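Local atomic coordinates of ATP-dependent DNA helicase (PDB entry 5V9X), a protein that couples ATP hydrolysis to 3'-to-5' movement along single-stranded DNA, unwinding RNA:DNA duplexes on the way. Residues 288-293 and 393-398; 292-297 and 377-382; 387-392 and 413-418. All coordinates share one frame; numbering follows the deposited sequence.

Contact 1. Residues 288-293 and 393-398; sequences EAHNSS and AVDLVI
The carbonyl oxygen of Ser-292 accepts the backbone N-H of Asp-395, with Asp-395 N and Ser-292 O 3.2 Å apart. The CA-H of Val-394 reaches the same oxygen, with CA 3.4 Å from Ser-292 O. One residue on, the link is a CA-H...O contact in which Ser-293 CA lies 3.2 Å from Leu-396 O. Leu-396 O also accepts the backbone N-H of Ile-294, just beyond the segment.

Side chains supply the rest. Asn-291 ND2 makes a weak hydrogen bond to Asp-395 OD2 at 3.3 Å, the amide and carboxylate planes being turned 29° apart. A first torsion that sets CG between the backbone N and the carbonyl carbon (chi1 57°) puts the carboxylate beside Asn-291. The imidazole of His-290 stands nearly perpendicular to it (89°), with one face taken by Leu-396: CB of Leu-396 sits 4.0 Å from the ring centroid in a CH-pi contact, and Leu-396 CD2 comes to 3.5 Å from His-290 ND1. That nitrogen has its polar partner elsewhere, at Leu-286 O on helix 276-288, while Ser-292 OG is bonded to Leu-376 O and the carbonyls of Glu-288 and His-290 both accept Arg-377 NH2.

The two strands are central neighbours in the parallel sheet of the second RecA-like domain, and here they are just coming together. With His-290 ND1 and Ser-292 OG satisfied outside the pair, one backbone bond, two CA-H...O contacts, a weak amide-carboxylate bond and a CH-pi contact make up the join, so the polar grip between these segments is light where the strands begin.

Contact 2. Residues 292-297 and 377-382; sequences SSIVFA and RAVVAT
Strands 292-296 and 378-381 run side by side in the parallel beta sheet of the helicase's second RecA-like domain, their axes 4.7 Å apart at closest approach and inclined by 21°. Five backbone hydrogen bonds join them in unbroken parallel alternation, each residue of 293-296 facing its partner in 378-381. Ser-293 N gives to Arg-377 O, Val-379 N to Ser-293 O, Val-295 N to Val-379 O, Ala-381 N to Val-295 O and Ala-297 N to Ala-381 O, with donors and acceptors 2.8 to 3.1 Å apart. CA-H...O contacts fill in between them, as from Val-380 CA to Val-295 O.

On one face Ile-294 and Val-379 lie alongside each other, pointing the same way, and their CG1 atoms meet at 3.8 Å. Ile-294 CG2 also covers one face of the Phe-296 ring. The ring edge of Phe-296 reaches the end of 377-382, where Thr-382 O lies near its plane, 3.2 Å from CE1 of Phe-296. The opposite face carries Val-295 and Val-380, whose CB and CG2 respectively are 4.3 Å apart, under helices 276-288 and 300-318.

Polar ends lie at the two extremities. Arg-377 turns its guanidinium back to backbone carbonyls of 288-291, just ahead of strand 292-296, while Thr-382 OG1, set between its backbone N and carbonyl carbon (chi1 59°), hydrogen-bonds to phosphate of the bound DNA. The chemistry is thus divided: a buried backbone network with apolar faces fixes the strands, and the hydroxyl placed just past the end of 378-381 meets the tracking strand.

Contact 3. Residues 387-392 and 413-418; sequences LGIDMG and VGRAGH. With ANP (phosphoaminophosphonic acid-adenylate ester), chain C.
Leu-387 and Gly-388 bring their shared peptide over one face of the Arg-415 guanidinium, with Leu-387 C and Gly-388 N above the plane. The next residue, Ile-389, uses both its side chain and its backbone. Its CG1 touches Arg-415 CD at 3.5 Å. Its carbonyl oxygen takes a weak hydrogen bond from Arg-415 NH1 at 3.0 Å and also sits over the centre of the His-418 ring, 3.5 Å above the plane.

With CG anti to the backbone N (chi1 174°), the carboxylate of Asp-390 spans protein and nucleotide: OD1 accepts His-418 ND1 at 2.7 Å on its anti side, the N-H...O angle being 163°, and OD2 accepts a hydrogen bond from the ribose O3' of the bound ATP analogue, 2.6 Å away. Asp-112 receives the amide of Asp-390, and Lys-372 meets its carbonyl. Met-391 leads its side chain away onto helix 361-372.

From the other segment, two groups converge on one gamma-phosphate oxygen. Arg-415 gives it both terminal nitrogens edge-on, NH1 at 2.9 Å and NH2 at 2.7 Å from O1G, while its NE is held by Gln-411 O. His-418 adds NE2, 2.9 Å from O1G along an almost straight bond of 178°. Lys-75 and Thr-76 of the probable P-loop bind the same nucleotide from the first domain.

By sequence these segments correspond to helicase motifs V and VI, and Arg-415 is placed like an arginine finger. Asp-390 bonds the ribose directly and, through His-418 ND1, probably fixes the rotation of the ring that meets the phosphate. Three donors on one gamma-phosphate oxygen are consistent with a site that senses the terminal phosphate and links its presence to closure of the two RecA-like domains.

From the N terminus, strand 292-296 comes first and serves two contacts. Contact 2 closes the shorter loop, through helices 300-318 and 361-372, when strand 378-381 returns beside it; contact 1 starts from the same stretch and closes later, when strand 394-400 arrives on its other side. Between these two strands runs 387-392, whose partner 413-418 follows strand 394-400, so contact 3 crosses contact 1 but lies in series after contact 2. Val-394 O and Gly-417 N probably hydrogen-bond between contacts 1 and 3, and Ile-294 packs on Ile-389 and Arg-415. Three adjacent strands of the second domain are thereby tied to the loops at the nucleotide.

Contact 1. Residues 288-293 and 393-398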
loop_
_atom_site.group_PDB
_atom_site.type_symbol
_atom_site.label_atom_id
_atom_site.label_comp_id
_atom_site.label_asym_id
_atom_site.label_seq_id
_atom_site.Cartn_x
_atom_site.Cartn_y
_atom_site.Cartn_z
ATOM N N GLU A 288 -8.386 -27.853 -5.334
ATOM C CA GLU A 288 -8.379 -29.206 -5.882
ATOM C C GLU A 288 -8.809 -29.240 -7.343
ATOM O O GLU A 288 -8.479 -30.197 -8.051
ATOM C CB GLU A 288 -9.283 -30.115 -5.046
ATOM C CG GLU A 288 -8.738 -30.435 -3.656
ATOM C CD GLU A 288 -9.690 -31.282 -2.825
ATOM O OE1 GLU A 288 -10.886 -31.374 -3.183
ATOM O OE2 GLU A 288 -9.241 -31.858 -1.810
ATOM N N ALA A 289 -9.490 -28.212 -7.793
ATOM C CA ALA A 289 -9.914 -28.159 -9.163
ATOM C C ALA A 289 -8.958 -27.426 -10.085
ATOM O O ALA A 289 -9.164 -27.422 -11.282
ATOM C CB ALA A 289 -11.273 -27.519 -9.228
ATOM N N HIS A 290 -7.914 -26.815 -9.539
ATOM C CA HIS A 290 -6.963 -26.041 -10.330
ATOM C C HIS A 290 -5.565 -26.449 -9.990
ATOM O O HIS A 290 -5.342 -26.954 -8.923
ATOM C CB HIS A 290 -7.087 -24.555 -10.033
ATOM C CG HIS A 290 -8.350 -23.931 -10.515
ATOM N ND1 HIS A 290 -9.462 -23.809 -9.720
ATOM C CD2 HIS A 290 -8.667 -23.360 -11.694
ATOM C CE1 HIS A 290 -10.416 -23.203 -10.395
ATOM N NE2 HIS A 290 -9.958 -22.919 -11.596
ATOM N N ASN A 291 -4.617 -26.230 -10.889
ATOM C CA ASN A 291 -3.255 -26.643 -10.615
ATOM C C ASN A 291 -2.537 -25.984 -9.470
ATOM O O ASN A 291 -2.104 -26.649 -8.568
ATOM C CB ASN A 291 -2.417 -26.309 -11.830
ATOM C CG ASN A 291 -2.722 -27.182 -12.997
ATOM O OD1 ASN A 291 -2.473 -28.373 -12.960
ATOM N ND2 ASN A 291 -3.249 -26.597 -14.052
ATOM N N SER A 292 -2.499 -24.669 -9.457
ATOM C CA SER A 292 -1.829 -23.947 -8.401
ATOM C C SER A 292 -2.657 -22.733 -8.186
ATOM O O SER A 292 -3.091 -22.117 -9.111
ATOM C CB SER A 292 -0.410 -23.579 -8.775
ATOM O OG SER A 292 0.524 -24.497 -8.260
ATOM N N SER A 293 -2.837 -22.375 -6.942
ATOM C CA SER A 293 -3.684 -21.252 -6.582
ATOM C C SER A 293 -2.998 -20.429 -5.504
ATOM O O SER A 293 -2.318 -20.975 -4.630
ATOM C CB SER A 293 -5.052 -21.727 -6.088
ATOM O OG SER A 293 -5.577 -22.729 -6.942
ATOM N N ALA A 393 2.494 -21.698 -13.299
ATOM C CA ALA A 393 1.610 -22.778 -12.883
ATOM C C ALA A 393 0.358 -22.289 -12.168
ATOM O O ALA A 393 -0.559 -23.085 -11.947
ATOM C CB ALA A 393 2.360 -23.754 -11.972
ATOM N N VAL A 394 0.293 -21.012 -11.804
ATOM C CA VAL A 394 -0.850 -20.477 -11.070
ATOM C C VAL A 394 -1.940 -20.117 -12.075
ATOM O O VAL A 394 -1.771 -19.205 -12.887
ATOM C CB VAL A 394 -0.454 -19.264 -10.221
ATOM C CG1 VAL A 394 -1.669 -18.711 -9.489
ATOM C CG2 VAL A 394 0.637 -19.640 -9.235
ATOM N N ASP A 395 -3.064 -20.836 -12.024
ATOM C CA ASP A 395 -4.215 -20.522 -12.863
ATOM C C ASP A 395 -5.440 -20.151 -12.032
ATOM O O ASP A 395 -6.570 -20.244 -12.522
ATOM C CB ASP A 395 -4.535 -21.680 -13.814
ATOM C CG ASP A 395 -4.789 -22.994 -13.091
ATOM O OD1 ASP A 395 -4.548 -23.074 -11.869
ATOM O OD2 ASP A 395 -5.231 -23.956 -13.758
ATOM N N LEU A 396 -5.235 -19.724 -10.786
ATOM C CA LEU A 396 -6.328 -19.272 -9.934
ATOM C C LEU A 396 -5.761 -18.403 -8.822
ATOM O O LEU A 396 -4.763 -18.769 -8.195
ATOM C CB LEU A 396 -7.096 -20.457 -9.333
ATOM C CG LEU A 396 -8.278 -20.096 -8.428
ATOM C CD1 LEU A 396 -9.472 -19.640 -9.254
ATOM C CD2 LEU A 396 -8.658 -21.258 -7.521
ATOM N N VAL A 397 -6.390 -17.254 -8.591
ATOM C CA VAL A 397 -6.141 -16.433 -7.412
ATOM C C VAL A 397 -7.458 -16.282 -6.666
ATOM O O VAL A 397 -8.482 -15.938 -7.266
ATOM C CB VAL A 397 -5.560 -15.052 -7.772
ATOM C CG1 VAL A 397 -5.603 -14.130 -6.561
ATOM C CG2 VAL A 397 -4.133 -15.188 -8.280
ATOM N N ILE A 398 -7.434 -16.554 -5.367
ATOM C CA ILE A 398 -8.592 -16.378 -4.502
ATOM C C ILE A 398 -8.296 -15.233 -3.547
ATOM O O ILE A 398 -7.231 -15.199 -2.916
ATOM C CB ILE A 398 -8.928 -17.666 -3.736
ATOM C CG1 ILE A 398 -9.275 -18.794 -4.708
ATOM C CG2 ILE A 398 -10.074 -17.421 -2.775
ATOM C CD1 ILE A 398 -9.581 -20.108 -4.027
#

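Contact 2. Residues 292-297 and 377-382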
loop_
_atom_site.group_PDB
_atom_site.type_symbol
_atom_site.label_atom_id
_atom_site.label_comp_id
_atom_site.label_asym_id
_atom_site.label_seq_id
_atom_site.Cartn_x
_atom_site.Cartn_y
_atom_site.Cartn_z
ATOM N N SER A 292 -2.499 -24.669 -9.457
ATOM C CA SER A 292 -1.829 -23.947 -8.401
ATOM C C SER A 292 -2.657 -22.733 -8.186
ATOM O O SER A 292 -3.091 -22.117 -9.111
ATOM C CB SER A 292 -0.410 -23.579 -8.775
ATOM O OG SER A 292 0.524 -24.497 -8.260
ATOM N N SER A 293 -2.837 -22.375 -6.942
ATOM C CA SER A 293 -3.684 -21.252 -6.582
ATOM C C SER A 293 -2.998 -20.429 -5.504
ATOM O O SER A 293 -2.318 -20.975 -4.630
ATOM C CB SER A 293 -5.052 -21.727 -6.088
ATOM O OG SER A 293 -5.577 -22.729 -6.942
ATOM N N ILE A 294 -3.168 -19.114 -5.581
ATOM C CA ILE A 294 -2.721 -18.197 -4.541
ATOM C C ILE A 294 -3.960 -17.680 -3.824
ATOM O O ILE A 294 -4.833 -17.062 -4.446
ATOM C CB ILE A 294 -1.890 -17.039 -5.111
ATOM C CG1 ILE A 294 -0.686 -17.569 -5.888
ATOM C CG2 ILE A 294 -1.432 -16.118 -3.990
ATOM C CD1 ILE A 294 0.125 -16.481 -6.559
ATOM N N VAL A 295 -4.043 -17.947 -2.525
ATOM C CA VAL A 295 -5.096 -17.411 -1.674
ATOM C C VAL A 295 -4.513 -16.227 -0.918
ATOM O O VAL A 295 -3.565 -16.385 -0.140
ATOM C CB VAL A 295 -5.639 -18.479 -0.710
ATOM C CG1 VAL A 295 -6.813 -17.932 0.089
ATOM C CG2 VAL A 295 -6.043 -19.731 -1.475
ATOM N N PHE A 296 -5.057 -15.037 -1.153
ATOM C CA PHE A 296 -4.576 -13.826 -0.503
ATOM C C PHE A 296 -5.405 -13.535 0.740
ATOM O O PHE A 296 -6.639 -13.506 0.681
ATOM C CB PHE A 296 -4.617 -12.629 -1.453
ATOM C CG PHE A 296 -3.483 -12.594 -2.440
ATOM C CD1 PHE A 296 -2.201 -12.258 -2.031
ATOM C CD2 PHE A 296 -3.698 -12.883 -3.780
ATOM C CE1 PHE A 296 -1.149 -12.221 -2.937
ATOM C CE2 PHE A 296 -2.653 -12.847 -4.692
ATOM C CZ PHE A 296 -1.377 -12.516 -4.270
ATOM N N ALA A 297 -4.721 -13.322 1.861
ATOM C CA ALA A 297 -5.338 -12.908 3.111
ATOM C C ALA A 297 -4.802 -11.537 3.495
ATOM O O ALA A 297 -3.625 -11.237 3.272
ATOM C CB ALA A 297 -5.064 -13.918 4.228
ATOM N N ARG A 377 0.422 -26.749 -4.615
ATOM C CA ARG A 377 -0.868 -26.494 -5.239
ATOM C C ARG A 377 -1.574 -25.266 -4.688
ATOM O O ARG A 377 -2.458 -24.722 -5.363
ATOM C CB ARG A 377 -1.781 -27.714 -5.087
ATOM C CG ARG A 377 -1.252 -28.956 -5.775
ATOM C CD ARG A 377 -2.363 -29.955 -6.001
ATOM N NE ARG A 377 -3.362 -29.448 -6.937
ATOM C CZ ARG A 377 -4.539 -30.025 -7.151
ATOM N NH1 ARG A 377 -4.866 -31.126 -6.487
ATOM N NH2 ARG A 377 -5.392 -29.502 -8.020
ATOM N N ALA A 378 -1.216 -24.817 -3.488
ATOM C CA ALA A 378 -1.827 -23.631 -2.911
ATOM C C ALA A 378 -0.824 -22.945 -1.997
ATOM O O ALA A 378 -0.074 -23.607 -1.274
ATOM C CB ALA A 378 -3.101 -23.976 -2.133
ATOM N N VAL A 379 -0.813 -21.615 -2.043
ATOM C CA VAL A 379 -0.053 -20.794 -1.112
ATOM C C VAL A 379 -0.980 -19.711 -0.582
ATOM O O VAL A 379 -1.688 -19.060 -1.359
ATOM C CB VAL A 379 1.202 -20.180 -1.765
ATOM C CG1 VAL A 379 0.865 -19.561 -3.113
ATOM C CG2 VAL A 379 1.837 -19.147 -0.840
ATOM N N VAL A 380 -0.997 -19.538 0.735
ATOM C CA VAL A 380 -1.800 -18.511 1.388
ATOM C C VAL A 380 -0.864 -17.362 1.735
ATOM O O VAL A 380 -0.057 -17.466 2.666
ATOM C CB VAL A 380 -2.513 -19.053 2.632
ATOM C CG1 VAL A 380 -3.476 -18.013 3.184
ATOM C CG2 VAL A 380 -3.243 -20.348 2.305
ATOM N N ALA A 381 -0.966 -16.262 0.999
ATOM C CA ALA A 381 0.003 -15.182 1.091
ATOM C C ALA A 381 -0.659 -13.865 1.474
ATOM O O ALA A 381 -1.869 -13.675 1.318
ATOM C CB ALA A 381 0.756 -15.005 -0.234
ATOM N N THR A 382 0.163 -12.955 1.986
ATOM C CA THR A 382 -0.219 -11.562 2.165
ATOM C C THR A 382 0.151 -10.798 0.891
ATOM O O THR A 382 0.323 -11.396 -0.176
ATOM C CB THR A 382 0.459 -10.984 3.410
ATOM O OG1 THR A 382 1.882 -11.082 3.270
ATOM C CG2 THR A 382 0.016 -11.734 4.657
#

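Contact 3. Residues 387-392 and 413-418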
loop_
_atom_site.group_PDB
_atom_site.type_symbol
_atom_site.label_atom_id
_atom_site.label_comp_id
_atom_site.label_asym_id
_atom_site.label_seq_id
_atom_site.Cartn_x
_atom_site.Cartn_y
_atom_site.Cartn_z
ATOM N N LEU A 387 2.715 -8.582 -6.250
ATOM C CA LEU A 387 3.232 -7.883 -7.416
ATOM C C LEU A 387 4.263 -8.715 -8.164
ATOM O O LEU A 387 5.052 -9.446 -7.558
ATOM C CB LEU A 387 3.863 -6.549 -7.002
ATOM C CG LEU A 387 2.936 -5.590 -6.256
ATOM C CD1 LEU A 387 3.745 -4.552 -5.498
ATOM C CD2 LEU A 387 1.982 -4.921 -7.230
ATOM N N GLY A 388 4.235 -8.600 -9.492
ATOM C CA GLY A 388 5.371 -8.941 -10.325
ATOM C C GLY A 388 5.669 -10.399 -10.592
ATOM O O GLY A 388 6.064 -10.735 -11.713
ATOM N N ILE A 389 5.502 -11.270 -9.590
ATOM C CA ILE A 389 5.944 -12.656 -9.717
ATOM C C ILE A 389 5.302 -13.303 -10.935
ATOM O O ILE A 389 4.160 -12.995 -11.301
ATOM C CB ILE A 389 5.631 -13.459 -8.442
ATOM C CG1 ILE A 389 4.126 -13.468 -8.165
ATOM C CG2 ILE A 389 6.408 -12.907 -7.259
ATOM C CD1 ILE A 389 3.707 -14.463 -7.116
ATOM N N ASP A 390 6.049 -14.195 -11.582
ATOM C CA ASP A 390 5.636 -14.844 -12.825
ATOM C C ASP A 390 5.635 -16.355 -12.598
ATOM O O ASP A 390 6.558 -17.067 -13.002
ATOM C CB ASP A 390 6.557 -14.436 -13.972
ATOM C CG ASP A 390 6.254 -15.183 -15.248
ATOM O OD1 ASP A 390 5.083 -15.165 -15.684
ATOM O OD2 ASP A 390 7.188 -15.791 -15.813
ATOM N N MET A 391 4.587 -16.843 -11.943
ATOM C CA MET A 391 4.424 -18.265 -11.659
ATOM C C MET A 391 3.519 -18.851 -12.736
ATOM O O MET A 391 2.294 -18.724 -12.671
ATOM C CB MET A 391 3.846 -18.470 -10.264
ATOM C CG MET A 391 4.615 -17.766 -9.159
ATOM S SD MET A 391 6.279 -18.422 -8.950
ATOM C CE MET A 391 6.888 -17.418 -7.598
ATOM N N GLY A 392 4.129 -19.502 -13.728
ATOM C CA GLY A 392 3.391 -20.041 -14.858
ATOM C C GLY A 392 2.432 -21.164 -14.518
ATOM O O GLY A 392 1.629 -21.546 -15.375
ATOM N N VAL A 413 -4.969 -10.625 -8.596
ATOM C CA VAL A 413 -5.551 -11.556 -9.561
ATOM C C VAL A 413 -4.636 -11.724 -10.767
ATOM O O VAL A 413 -4.624 -12.783 -11.407
ATOM C CB VAL A 413 -6.961 -11.083 -9.973
ATOM C CG1 VAL A 413 -7.531 -11.955 -11.086
ATOM C CG2 VAL A 413 -7.894 -11.090 -8.766
ATOM N N GLY A 414 -3.834 -10.703 -11.078
ATOM C CA GLY A 414 -2.901 -10.789 -12.189
ATOM C C GLY A 414 -1.877 -11.900 -12.061
ATOM O O GLY A 414 -1.307 -12.316 -13.075
ATOM N N ARG A 415 -1.628 -12.390 -10.842
ATOM C CA ARG A 415 -0.684 -13.491 -10.665
ATOM C C ARG A 415 -1.136 -14.740 -11.411
ATOM O O ARG A 415 -0.299 -15.535 -11.853
ATOM C CB ARG A 415 -0.499 -13.816 -9.180
ATOM C CG ARG A 415 -0.022 -12.662 -8.302
ATOM C CD ARG A 415 1.093 -11.873 -8.954
ATOM N NE ARG A 415 0.578 -10.705 -9.659
ATOM C CZ ARG A 415 1.217 -10.087 -10.643
ATOM N NH1 ARG A 415 2.397 -10.530 -11.051
ATOM N NH2 ARG A 415 0.671 -9.028 -11.226
ATOM N N ALA A 416 -2.443 -14.931 -11.553
ATOM C CA ALA A 416 -2.967 -16.063 -12.300
ATOM C C ALA A 416 -2.931 -15.781 -13.799
ATOM O O ALA A 416 -3.063 -14.635 -14.240
ATOM C CB ALA A 416 -4.396 -16.383 -11.859
ATOM N N GLY A 417 -2.751 -16.843 -14.579
ATOM C CA GLY A 417 -2.671 -16.717 -16.026
ATOM C C GLY A 417 -1.597 -15.760 -16.494
ATOM O O GLY A 417 -1.818 -14.987 -17.435
ATOM N N HIS A 418 -0.424 -15.803 -15.861
ATOM C CA HIS A 418 0.602 -14.779 -16.056
ATOM C C HIS A 418 1.394 -15.026 -17.344
ATOM O O HIS A 418 2.615 -15.178 -17.347
ATOM C CB HIS A 418 1.515 -14.726 -14.840
ATOM C CG HIS A 418 2.159 -13.393 -14.632
ATOM N ND1 HIS A 418 3.465 -13.133 -14.985
ATOM C CD2 HIS A 418 1.671 -12.241 -14.115
ATOM C CE1 HIS A 418 3.755 -11.880 -14.689
ATOM N NE2 HIS A 418 2.684 -11.316 -14.160
HETATM P PG ANP C . 3.333 -7.855 -14.164
HETATM O O1G ANP C . 2.449 -8.622 -13.234
HETATM O O2G ANP C . 4.673 -7.471 -13.427
HETATM O O3G ANP C . 2.595 -6.536 -14.639
HETATM P PB ANP C . 4.722 -8.054 -16.549
HETATM O O1B ANP C . 5.983 -7.541 -15.798
HETATM O O2B ANP C . 4.022 -6.913 -17.203
HETATM N N3B ANP C . 3.686 -8.833 -15.493
HETATM P PA ANP C . 6.265 -10.153 -17.314
HETATM O O1A ANP C . 6.197 -10.680 -15.928
HETATM O O2A ANP C . 7.590 -9.472 -17.651
HETATM O O3A ANP C . 5.149 -9.074 -17.637
HETATM O "O5'" ANP C . 5.968 -11.315 -18.345
HETATM C "C5'" ANP C . 4.795 -12.195 -18.346
HETATM C "C4'" ANP C . 5.204 -13.558 -18.849
HETATM O "O4'" ANP C . 5.274 -13.566 -20.299
HETATM C "C3'" ANP C . 6.592 -13.984 -18.389
HETATM O "O3'" ANP C . 6.666 -15.401 -18.376
HETATM C "C2'" ANP C . 7.486 -13.434 -19.501
HETATM O "O2'" ANP C . 8.844 -13.897 -19.431
HETATM C "C1'" ANP C . 6.618 -13.749 -20.723
HETATM N N9 ANP C . 6.831 -12.901 -21.900
HETATM C C8 ANP C . 7.551 -11.738 -21.999
HETATM N N7 ANP C . 7.534 -11.198 -23.195
HETATM C C5 ANP C . 6.760 -12.073 -23.939
HETATM C C6 ANP C . 6.358 -12.072 -25.288
HETATM N N6 ANP C . 6.697 -11.121 -26.161
HETATM N N1 ANP C . 5.583 -13.098 -25.714
HETATM C C2 ANP C . 5.238 -14.050 -24.842
HETATM N N3 ANP C . 5.559 -14.156 -23.550
HETATM C C4 ANP C . 6.321 -13.129 -23.156
#